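Local coordinates for protein toll (Drosophila melanogaster, PDB 4LXR) that serves as the cell-surface receptor for the cleaved cytokine spaetzle C-106, activating Toll signalling in antifungal immunity and in dorsal-ventral patterning of the embryo, at residues 314-320 and 338-344; 694-700 and 720-726; 527-533 and 562-568. All blocks are in the same frame, centred on the assembly; numbering follows the deposited sequence.

Contact 1 (314-320 and 338-344); sequences STQITNI and QVNLLSL. With NAG (2-acetamido-2-deoxy-beta-D-glucopyranose), chain D; NAG (2-acetamido-2-deoxy-beta-D-glucopyranose), chain L.
Two side-chain amides reach across to backbone carbonyls: Gln338 NE2 donates to Ser314 O (2.9 Å), and to Phe311 O, while Asn340 ND2 donates to Thr315 O (2.9 Å). The contact joins leucine-rich repeats 8 and 9, successive turns of the Toll solenoid, at their starts. Each segment opens with a type I turn (Ser314 to Ile317; Gln338 to Leu341) and runs into a short strand. Water 1 fills the space between the turns, donating to Thr315 O (2.6 Å) and Ile317 O (2.8 Å) and accepting from Asn340 N (2.8 Å). Thr318 O accepts from Leu342 N (2.9 Å) and Ser343 N (3.1 Å), and parallel pairing begins: Asn319 lies beside Ser343 (CA-CA 5.0 Å) and Ile320 beside Leu344, with Ile320 N bonded to Ser343 O (3.1 Å). Inward, equivalent positions stack, Ile317 CG2 on Leu341 CD1 (4.3 Å) and Ile320 CB on Leu344 CD1 (3.8 Å); Leu341 CD1 also crosses to Ile320 CG1 (3.7 Å). These leucines are t, p and the isoleucines m, t. On the other face, Asn319 carries an N-linked glycan, ND2 being bonded to C1 of NAG (chain D) at 1.4 Å, and Ser343 CB lies 3.2 Å from that sugar's O5.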
# COMPACT_ATOMS: atom_id res chain seq x y z
N SER A 314 -2.48 -15.21 -34.86
CA SER A 314 -2.79 -15.84 -33.58
C SER A 314 -3.87 -15.02 -32.86
O SER A 314 -3.59 -14.23 -31.96
CB SER A 314 -1.53 -16.00 -32.73
OG SER A 314 -0.64 -16.94 -33.33
N THR A 315 -5.11 -15.21 -33.29
CA THR A 315 -6.19 -14.28 -32.98
C THR A 315 -6.79 -14.48 -31.59
O THR A 315 -7.49 -13.60 -31.08
CB THR A 315 -7.31 -14.33 -34.04
OG1 THR A 315 -8.04 -15.55 -33.93
CG2 THR A 315 -6.71 -14.22 -35.45
N GLN A 316 -6.51 -15.62 -30.96
CA GLN A 316 -7.11 -15.94 -29.67
C GLN A 316 -6.31 -15.48 -28.46
O GLN A 316 -6.72 -15.72 -27.33
CB GLN A 316 -7.41 -17.44 -29.55
CG GLN A 316 -8.41 -17.96 -30.58
CD GLN A 316 -9.60 -17.05 -30.76
OE1 GLN A 316 -9.80 -16.47 -31.84
NE2 GLN A 316 -10.41 -16.92 -29.72
N ILE A 317 -5.18 -14.83 -28.67
CA ILE A 317 -4.36 -14.39 -27.54
C ILE A 317 -5.12 -13.39 -26.65
O ILE A 317 -5.68 -12.40 -27.14
CB ILE A 317 -3.04 -13.78 -28.02
CG1 ILE A 317 -2.23 -14.83 -28.79
CG2 ILE A 317 -2.25 -13.27 -26.84
CD1 ILE A 317 -0.90 -14.35 -29.30
N THR A 318 -5.14 -13.65 -25.34
CA THR A 318 -5.86 -12.80 -24.40
C THR A 318 -4.93 -12.13 -23.39
O THR A 318 -5.26 -11.09 -22.83
CB THR A 318 -6.93 -13.61 -23.64
OG1 THR A 318 -6.30 -14.71 -22.95
CG2 THR A 318 -8.01 -14.15 -24.62
N ASN A 319 -3.77 -12.74 -23.14
CA ASN A 319 -2.89 -12.21 -22.10
C ASN A 319 -1.45 -12.25 -22.53
O ASN A 319 -0.93 -13.31 -22.88
CB ASN A 319 -3.04 -13.03 -20.81
CG ASN A 319 -4.44 -12.95 -20.24
OD1 ASN A 319 -5.36 -13.63 -20.71
ND2 ASN A 319 -4.61 -12.12 -19.22
N ILE A 320 -0.80 -11.08 -22.53
CA ILE A 320 0.61 -10.99 -22.88
C ILE A 320 1.35 -10.24 -21.78
O ILE A 320 0.99 -9.12 -21.43
CB ILE A 320 0.81 -10.21 -24.20
CG1 ILE A 320 0.04 -10.86 -25.34
CG2 ILE A 320 2.30 -10.10 -24.54
CD1 ILE A 320 0.28 -10.18 -26.69
N GLN A 338 -4.44 -9.25 -32.91
CA GLN A 338 -4.88 -9.57 -31.56
C GLN A 338 -6.22 -8.92 -31.16
O GLN A 338 -6.31 -8.17 -30.20
CB GLN A 338 -3.77 -9.28 -30.54
CG GLN A 338 -2.71 -10.41 -30.46
CD GLN A 338 -1.97 -10.60 -31.77
OE1 GLN A 338 -1.35 -9.66 -32.27
NE2 GLN A 338 -2.06 -11.80 -32.36
N VAL A 339 -7.27 -9.26 -31.89
CA VAL A 339 -8.61 -8.73 -31.65
C VAL A 339 -9.20 -9.12 -30.27
O VAL A 339 -10.12 -8.46 -29.78
CB VAL A 339 -9.58 -9.12 -32.80
CG1 VAL A 339 -9.96 -10.61 -32.72
CG2 VAL A 339 -10.80 -8.24 -32.80
N ASN A 340 -8.66 -10.16 -29.64
CA ASN A 340 -9.20 -10.64 -28.37
C ASN A 340 -8.30 -10.37 -27.17
O ASN A 340 -8.55 -10.89 -26.09
CB ASN A 340 -9.48 -12.15 -28.44
CG ASN A 340 -10.61 -12.49 -29.38
OD1 ASN A 340 -11.73 -12.01 -29.22
ND2 ASN A 340 -10.32 -13.33 -30.38
N LEU A 341 -7.26 -9.57 -27.37
CA LEU A 341 -6.31 -9.29 -26.30
C LEU A 341 -7.03 -8.54 -25.18
O LEU A 341 -7.75 -7.57 -25.44
CB LEU A 341 -5.14 -8.48 -26.85
CG LEU A 341 -4.00 -8.16 -25.89
CD1 LEU A 341 -3.35 -9.44 -25.36
CD2 LEU A 341 -2.98 -7.27 -26.58
N LEU A 342 -6.88 -9.00 -23.94
CA LEU A 342 -7.55 -8.38 -22.79
C LEU A 342 -6.55 -7.61 -21.92
O LEU A 342 -6.86 -6.54 -21.39
CB LEU A 342 -8.26 -9.44 -21.94
CG LEU A 342 -9.35 -10.27 -22.61
CD1 LEU A 342 -9.92 -11.30 -21.62
CD2 LEU A 342 -10.47 -9.38 -23.21
N SER A 343 -5.36 -8.16 -21.78
CA SER A 343 -4.35 -7.60 -20.90
C SER A 343 -3.00 -7.58 -21.61
O SER A 343 -2.56 -8.59 -22.15
CB SER A 343 -4.23 -8.45 -19.64
OG SER A 343 -3.18 -7.99 -18.82
N LEU A 344 -2.37 -6.41 -21.62
CA LEU A 344 -1.02 -6.26 -22.14
C LEU A 344 -0.18 -5.61 -21.07
O LEU A 344 -0.55 -4.56 -20.53
CB LEU A 344 -1.00 -5.37 -23.39
CG LEU A 344 0.39 -5.13 -23.97
CD1 LEU A 344 1.04 -6.46 -24.40
CD2 LEU A 344 0.28 -4.20 -25.15
C1 NAG D . -5.89 -12.07 -18.55
C2 NAG D . -5.97 -12.73 -17.17
C3 NAG D . -7.35 -12.49 -16.55
C4 NAG D . -7.72 -11.01 -16.57
C5 NAG D . -7.56 -10.45 -17.98
C6 NAG D . -7.81 -8.95 -18.06
C7 NAG D . -4.54 -14.69 -16.79
C8 NAG D . -4.43 -16.18 -16.92
N2 NAG D . -5.69 -14.15 -17.23
O3 NAG D . -7.34 -12.98 -15.21
O4 NAG D . -9.08 -10.88 -16.17
O5 NAG D . -6.22 -10.67 -18.44
O6 NAG D . -7.02 -8.22 -17.13
O7 NAG D . -3.64 -14.00 -16.33
C1 NAG L . -13.93 -8.36 -29.09
C2 NAG L . -13.89 -7.43 -30.34
C3 NAG L . -14.97 -7.81 -31.35
C4 NAG L . -14.87 -9.29 -31.69
C5 NAG L . -15.03 -10.09 -30.41
C6 NAG L . -14.94 -11.59 -30.62
C7 NAG L . -15.05 -5.50 -29.31
C8 NAG L . -14.99 -4.03 -29.04
N2 NAG L . -14.01 -6.02 -29.98
O3 NAG L . -14.81 -7.03 -32.53
O4 NAG L . -15.84 -9.66 -32.67
O5 NAG L . -13.97 -9.75 -29.51
O6 NAG L . -13.71 -11.94 -31.24
O7 NAG L . -15.99 -6.19 -28.92
O HOH W 1 -6.33 -11.64 -29.73
O HOH W 2 -0.94 -9.20 -19.07

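Contact 2 (694-700 and 720-726); sequences ISWNHLQ and KLSGNPW. With NAG (2-acetamido-2-deoxy-beta-D-glucopyranose), chain G.
One rung of an asparagine ladder, the hallmark of leucine-rich repeats, joins repeat 18 to the segment that runs into the second C-terminal cap. The segments are loops that follow two adjacent strands and run side by side, with CA pairs Ser695-Leu721 (4.7 Å), Trp696-Gly723 (4.1 Å) and Gln700-Trp726 (4.1 Å). Trp696 (phi/psi 51/48) and Gly723 (75/13) both adopt left-handed backbone conformations.

Among the hydrogen bonds, the amide of Asn724 (chi1 -74°, m) does the central work: ND2 donates to Ile694 O (2.9 Å) and, within its own segment, to Leu721 O (3.1 Å), while OD1 accepts from Leu699 N (3.1 Å) and weakly from Asn697 N (3.2 Å). Asn697 repeats the pattern one turn back, toward Leu672 O and Leu677 N. Backbone bonds add Ile694 N to Lys720 O (3.2 Å) and Trp696 N to Ser722 O (2.9 Å). Trp726 NE1 donates to Leu721 O (2.9 Å), and at the surface His698 NE2 donates to O5 of NAG (chain G) at 3.0 Å.

An aromatic contact follows. Gly723 CA sits over the face of the six-membered ring of Trp696, 3.5 Å from its centroid; an ideal CB at Gly723 would clash with that indole.

The apolar contacts pair equivalent positions: Ile694 CD1 meets Leu721 CD2 at 3.8 Å, and Leu699 CB meets Trp726 CH2 at 3.8 Å.

The first segment leaves strand 691-693 on the way to helix 704-710; the second finishes strand 718-720, at the edge of its sheet, and continues toward helix 733-740.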
# COMPACT_ATOMS: atom_id res chain seq x y z
N ILE A 694 -4.05 55.95 31.03
CA ILE A 694 -3.13 57.04 31.32
C ILE A 694 -2.49 56.86 32.68
O ILE A 694 -2.16 57.84 33.35
CB ILE A 694 -3.83 58.43 31.25
CG1 ILE A 694 -5.10 58.44 32.11
CG2 ILE A 694 -4.08 58.82 29.79
CD1 ILE A 694 -6.01 59.63 31.87
N SER A 695 -2.31 55.61 33.08
CA SER A 695 -1.58 55.31 34.31
C SER A 695 -0.09 55.64 34.18
O SER A 695 0.46 55.71 33.08
CB SER A 695 -1.78 53.84 34.71
OG SER A 695 -1.34 52.95 33.69
N TRP A 696 0.56 55.83 35.33
CA TRP A 696 1.99 56.14 35.39
C TRP A 696 2.39 57.29 34.48
O TRP A 696 3.35 57.19 33.71
CB TRP A 696 2.83 54.88 35.15
CG TRP A 696 2.49 53.85 36.17
CD1 TRP A 696 1.63 52.79 36.03
CD2 TRP A 696 2.93 53.83 37.54
NE1 TRP A 696 1.52 52.11 37.22
CE2 TRP A 696 2.31 52.72 38.16
CE3 TRP A 696 3.78 54.64 38.29
CZ2 TRP A 696 2.54 52.40 39.50
CZ3 TRP A 696 4.00 54.31 39.62
CH2 TRP A 696 3.38 53.21 40.21
N ASN A 697 1.63 58.37 34.57
CA ASN A 697 1.98 59.61 33.90
C ASN A 697 2.28 60.68 34.95
O ASN A 697 2.66 60.33 36.07
CB ASN A 697 0.89 60.02 32.91
CG ASN A 697 1.07 59.34 31.55
OD1 ASN A 697 1.63 59.93 30.64
ND2 ASN A 697 0.61 58.10 31.42
N HIS A 698 2.13 61.96 34.61
CA HIS A 698 2.41 63.04 35.58
C HIS A 698 1.15 63.84 35.92
O HIS A 698 1.23 65.05 36.14
CB HIS A 698 3.47 64.02 35.03
CG HIS A 698 4.83 63.42 34.85
ND1 HIS A 698 5.11 62.09 35.10
CD2 HIS A 698 5.99 63.98 34.44
CE1 HIS A 698 6.38 61.86 34.85
NE2 HIS A 698 6.94 62.98 34.45
N LEU A 699 0.01 63.17 35.96
CA LEU A 699 -1.27 63.87 36.07
C LEU A 699 -1.60 64.20 37.51
O LEU A 699 -1.39 63.39 38.42
CB LEU A 699 -2.40 63.02 35.48
CG LEU A 699 -2.28 62.59 34.01
CD1 LEU A 699 -3.39 61.59 33.71
CD2 LEU A 699 -2.38 63.79 33.09
N GLN A 700 -2.13 65.39 37.73
CA GLN A 700 -2.49 65.82 39.07
C GLN A 700 -4.00 65.93 39.23
O GLN A 700 -4.52 65.90 40.35
CB GLN A 700 -1.82 67.16 39.40
CG GLN A 700 -0.31 67.08 39.40
CD GLN A 700 0.34 68.19 40.21
OE1 GLN A 700 -0.29 68.75 41.11
NE2 GLN A 700 1.59 68.50 39.90
N LYS A 720 -7.60 53.58 33.01
CA LYS A 720 -6.64 53.30 34.07
C LYS A 720 -6.01 54.59 34.57
O LYS A 720 -5.57 55.43 33.78
CB LYS A 720 -5.59 52.28 33.62
CG LYS A 720 -6.18 50.90 33.30
CD LYS A 720 -5.09 49.87 33.05
CE LYS A 720 -5.68 48.62 32.38
NZ LYS A 720 -4.63 47.71 31.82
N LEU A 721 -5.97 54.76 35.89
CA LEU A 721 -5.63 56.06 36.47
C LEU A 721 -4.55 56.05 37.56
O LEU A 721 -4.17 57.12 38.05
CB LEU A 721 -6.89 56.73 37.02
CG LEU A 721 -8.00 57.04 36.02
CD1 LEU A 721 -9.27 57.43 36.77
CD2 LEU A 721 -7.53 58.15 35.08
N SER A 722 -4.05 54.87 37.93
CA SER A 722 -3.09 54.77 39.03
C SER A 722 -1.69 55.19 38.58
O SER A 722 -1.44 55.35 37.39
CB SER A 722 -3.05 53.36 39.63
OG SER A 722 -2.51 52.41 38.72
N GLY A 723 -0.80 55.37 39.55
CA GLY A 723 0.55 55.80 39.25
C GLY A 723 0.66 57.27 38.90
O GLY A 723 1.69 57.72 38.40
N ASN A 724 -0.40 58.04 39.16
CA ASN A 724 -0.36 59.48 38.92
C ASN A 724 -0.33 60.27 40.22
O ASN A 724 -0.95 59.88 41.21
CB ASN A 724 -1.54 59.91 38.05
CG ASN A 724 -1.39 59.51 36.60
OD1 ASN A 724 -0.70 60.18 35.83
ND2 ASN A 724 -2.03 58.41 36.21
N PRO A 725 0.39 61.41 40.23
CA PRO A 725 0.46 62.26 41.43
C PRO A 725 -0.80 63.11 41.60
O PRO A 725 -0.74 64.33 41.42
CB PRO A 725 1.66 63.16 41.17
CG PRO A 725 1.76 63.24 39.68
CD PRO A 725 1.27 61.89 39.15
N TRP A 726 -1.92 62.46 41.94
CA TRP A 726 -3.20 63.16 42.06
C TRP A 726 -3.19 64.22 43.17
O TRP A 726 -2.72 63.97 44.28
CB TRP A 726 -4.34 62.15 42.26
CG TRP A 726 -4.45 61.18 41.12
CD1 TRP A 726 -4.20 59.84 41.15
CD2 TRP A 726 -4.83 61.48 39.77
NE1 TRP A 726 -4.41 59.29 39.91
CE2 TRP A 726 -4.80 60.27 39.04
CE3 TRP A 726 -5.20 62.66 39.10
CZ2 TRP A 726 -5.12 60.20 37.68
CZ3 TRP A 726 -5.51 62.59 37.75
CH2 TRP A 726 -5.47 61.36 37.06
C1 NAG G . 9.77 62.66 31.77
C2 NAG G . 11.06 63.45 31.55
C3 NAG G . 12.23 62.73 32.21
C4 NAG G . 11.93 62.40 33.66
C5 NAG G . 10.58 61.68 33.78
C6 NAG G . 10.14 61.48 35.21
C7 NAG G . 10.84 64.66 29.41
C8 NAG G . 11.21 64.66 27.95
N2 NAG G . 11.31 63.63 30.13
O3 NAG G . 13.41 63.52 32.13
O4 NAG G . 12.96 61.55 34.15
O5 NAG G . 9.56 62.46 33.15
O6 NAG G . 9.97 60.10 35.51
O7 NAG G . 10.16 65.55 29.91
O HOH W 3 4.17 58.21 36.90

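Contact 3 (527-533 and 562-568); sequences VHVDLND and KLRTDRL. With NAG (2-acetamido-2-deoxy-beta-D-glucopyranose), chain F; NAG (2-acetamido-2-deoxy-beta-D-glucopyranose), chain B.
Strands 527-530 and 562-564 run parallel, their axes 4.7 Å apart at closest, inclined by 19°. His528 pairs with Lys562, Val529 with Leu563 and Asp530 with Arg564. Four backbone bonds set the register: Lys562 N to Val527 O (2.9 Å), Val529 N to Lys562 O (3.0 Å), Arg564 N to Val529 O (2.8 Å) and Leu531 N to Arg564 O (3.0 Å). Beyond the strands, Asp533 N, in a left-handed residue (59/46), donates to Arg567 O (3.1 Å). Here the first leucine-rich repeat sheet ends: strand 561-564 belongs to the C-terminal cap and forms the sheet's edge. Inward, Val529 CB packs on Leu563 CD2 (3.8 Å) and Leu531 CB on Leu568 CD2 (4.3 Å); Leu563 and Leu568 touch helix 543-549, at Leu548 and Phe545. Asn532 bridges the turn, OD1 accepting from Arg567 N (2.8 Å) and ND2 donating to Asp566 OD1 (3.0 Å). Asp530 OD1 closes an Asx turn on Asn532 N (3.1 Å); its OD2 lies over the guanidinium face of Arg564, 3.2 Å from NE, an electrostatic salt bridge. The glycan of Asn501 rests here: N2 of NAG (chain F) donates to Asp530 OD2 (2.8 Å), and Arg564 NH2 to O6 of NAG (chain B) (2.7 Å).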
# COMPACT_ATOMS: atom_id res chain seq x y z
N VAL A 527 -17.29 15.06 0.49
CA VAL A 527 -15.96 14.83 -0.07
C VAL A 527 -14.89 15.02 0.98
O VAL A 527 -14.85 16.05 1.65
CB VAL A 527 -15.69 15.83 -1.21
CG1 VAL A 527 -14.37 15.51 -1.90
CG2 VAL A 527 -16.84 15.82 -2.21
N HIS A 528 -14.01 14.04 1.14
CA HIS A 528 -12.86 14.17 2.03
C HIS A 528 -11.68 14.77 1.28
O HIS A 528 -11.41 14.40 0.14
CB HIS A 528 -12.45 12.82 2.61
CG HIS A 528 -13.52 12.16 3.43
ND1 HIS A 528 -13.49 12.12 4.81
CD2 HIS A 528 -14.65 11.51 3.07
CE1 HIS A 528 -14.55 11.48 5.26
NE2 HIS A 528 -15.27 11.10 4.22
N VAL A 529 -10.98 15.70 1.92
CA VAL A 529 -9.79 16.31 1.32
C VAL A 529 -8.63 16.34 2.31
O VAL A 529 -8.74 16.93 3.39
CB VAL A 529 -10.06 17.76 0.85
CG1 VAL A 529 -8.86 18.29 0.10
CG2 VAL A 529 -11.31 17.83 -0.02
N ASP A 530 -7.52 15.72 1.94
CA ASP A 530 -6.35 15.68 2.81
C ASP A 530 -5.42 16.86 2.51
O ASP A 530 -4.81 16.92 1.45
CB ASP A 530 -5.61 14.36 2.63
CG ASP A 530 -4.61 14.10 3.73
OD1 ASP A 530 -4.18 15.07 4.38
OD2 ASP A 530 -4.25 12.92 3.95
N LEU A 531 -5.29 17.78 3.47
CA LEU A 531 -4.49 18.99 3.29
C LEU A 531 -3.18 18.97 4.07
O LEU A 531 -2.50 20.00 4.16
CB LEU A 531 -5.30 20.22 3.70
CG LEU A 531 -6.56 20.51 2.88
CD1 LEU A 531 -7.29 21.74 3.42
CD2 LEU A 531 -6.19 20.67 1.40
N ASN A 532 -2.83 17.82 4.62
CA ASN A 532 -1.62 17.68 5.44
C ASN A 532 -0.33 18.02 4.69
O ASN A 532 -0.27 17.92 3.47
CB ASN A 532 -1.53 16.27 6.01
CG ASN A 532 -2.48 16.04 7.17
OD1 ASN A 532 -2.99 17.00 7.76
ND2 ASN A 532 -2.73 14.77 7.51
N ASP A 533 0.70 18.41 5.44
CA ASP A 533 2.04 18.61 4.88
C ASP A 533 2.10 19.64 3.76
O ASP A 533 2.71 19.41 2.72
CB ASP A 533 2.63 17.28 4.37
CG ASP A 533 2.76 16.25 5.47
OD1 ASP A 533 3.69 16.38 6.29
OD2 ASP A 533 1.95 15.31 5.50
N LYS A 562 -15.11 17.39 4.17
CA LYS A 562 -14.44 17.12 5.43
C LYS A 562 -12.93 17.17 5.21
O LYS A 562 -12.37 16.32 4.50
CB LYS A 562 -14.86 15.75 5.98
CG LYS A 562 -14.02 15.26 7.15
CD LYS A 562 -14.66 14.05 7.81
CE LYS A 562 -13.78 13.48 8.91
NZ LYS A 562 -13.37 14.53 9.88
N LEU A 563 -12.29 18.18 5.80
CA LEU A 563 -10.87 18.41 5.58
C LEU A 563 -10.04 17.72 6.65
O LEU A 563 -10.37 17.77 7.83
CB LEU A 563 -10.56 19.91 5.61
CG LEU A 563 -11.51 20.77 4.77
CD1 LEU A 563 -11.19 22.24 4.98
CD2 LEU A 563 -11.39 20.39 3.31
N ARG A 564 -8.96 17.06 6.21
CA ARG A 564 -8.01 16.46 7.13
C ARG A 564 -6.83 17.40 7.28
O ARG A 564 -6.10 17.68 6.32
CB ARG A 564 -7.54 15.10 6.62
CG ARG A 564 -6.40 14.50 7.42
CD ARG A 564 -6.32 13.00 7.19
NE ARG A 564 -4.94 12.54 7.10
CZ ARG A 564 -4.57 11.26 7.20
NH1 ARG A 564 -5.49 10.32 7.42
NH2 ARG A 564 -3.29 10.93 7.10
N THR A 565 -6.66 17.91 8.50
CA THR A 565 -5.69 18.96 8.77
C THR A 565 -4.83 18.65 9.98
O THR A 565 -4.05 19.50 10.42
CB THR A 565 -6.39 20.29 9.02
OG1 THR A 565 -7.38 20.11 10.04
CG2 THR A 565 -7.08 20.77 7.76
N ASP A 566 -4.96 17.44 10.52
CA ASP A 566 -4.28 17.05 11.75
C ASP A 566 -2.76 17.18 11.66
O ASP A 566 -2.09 17.35 12.67
CB ASP A 566 -4.67 15.62 12.16
CG ASP A 566 -3.98 14.56 11.32
OD1 ASP A 566 -4.25 14.47 10.10
OD2 ASP A 566 -3.16 13.80 11.88
N ARG A 567 -2.23 17.11 10.44
CA ARG A 567 -0.81 17.32 10.23
C ARG A 567 -0.56 18.46 9.23
O ARG A 567 0.43 18.45 8.48
CB ARG A 567 -0.10 16.02 9.82
CG ARG A 567 0.14 15.10 11.01
CD ARG A 567 0.43 13.66 10.61
NE ARG A 567 1.58 13.56 9.72
CZ ARG A 567 1.50 13.23 8.44
NH1 ARG A 567 0.32 12.94 7.90
NH2 ARG A 567 2.60 13.17 7.70
N LEU A 568 -1.46 19.44 9.24
CA LEU A 568 -1.26 20.70 8.52
C LEU A 568 -0.68 21.73 9.49
O LEU A 568 -1.32 22.12 10.48
CB LEU A 568 -2.57 21.21 7.91
CG LEU A 568 -2.46 22.57 7.22
CD1 LEU A 568 -1.35 22.56 6.17
CD2 LEU A 568 -3.79 22.97 6.61
C1 NAG F . -2.32 11.33 0.98
C2 NAG F . -2.82 10.29 2.00
C3 NAG F . -1.89 10.25 3.23
C4 NAG F . -0.43 10.17 2.83
C5 NAG F . -0.12 11.24 1.79
C6 NAG F . 1.30 11.21 1.29
C7 NAG F . -5.18 9.72 2.35
C8 NAG F . -4.84 8.35 1.84
N2 NAG F . -4.18 10.59 2.41
O3 NAG F . -2.25 9.13 4.03
O4 NAG F . 0.42 10.45 3.94
O5 NAG F . -0.97 11.06 0.66
O6 NAG F . 1.58 10.01 0.59
O7 NAG F . -6.32 10.01 2.70
C1 NAG B . 0.71 9.39 4.86
C2 NAG B . 2.00 9.78 5.58
C3 NAG B . 2.35 8.74 6.63
C4 NAG B . 1.18 8.46 7.56
C5 NAG B . -0.09 8.18 6.76
C6 NAG B . -1.33 8.10 7.63
C7 NAG B . 3.51 11.14 4.18
C8 NAG B . 4.68 11.11 3.25
N2 NAG B . 3.10 9.95 4.65
O3 NAG B . 3.49 9.18 7.37
O4 NAG B . 1.47 7.31 8.34
O5 NAG B . -0.33 9.22 5.81
O6 NAG B . -2.51 8.35 6.89
O7 NAG B . 2.94 12.19 4.49
O HOH W 4 -1.93 12.99 5.48

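How the contacts relate
Along the chain the order is contact 1, contact 3, contact 2, each closing before the next opens, as expected of a solenoid built from local pairings. Contacts 1 and 3 reach the same long sheet, one within its run of parallel strands and the other at its last pair, their centres 43 Å apart. Contact 2 lies in the loops just past the last two strands of a second, smaller sheet, 52 Å from contact 3 and 95 Å from contact 1 between centres, and on the opposite side of the chain's centre from contact 1. No two of them touch. The extracellular region thus comprises two repeat blocks in series, in which similar neighbour-to-neighbour contacts lengthen the receptor.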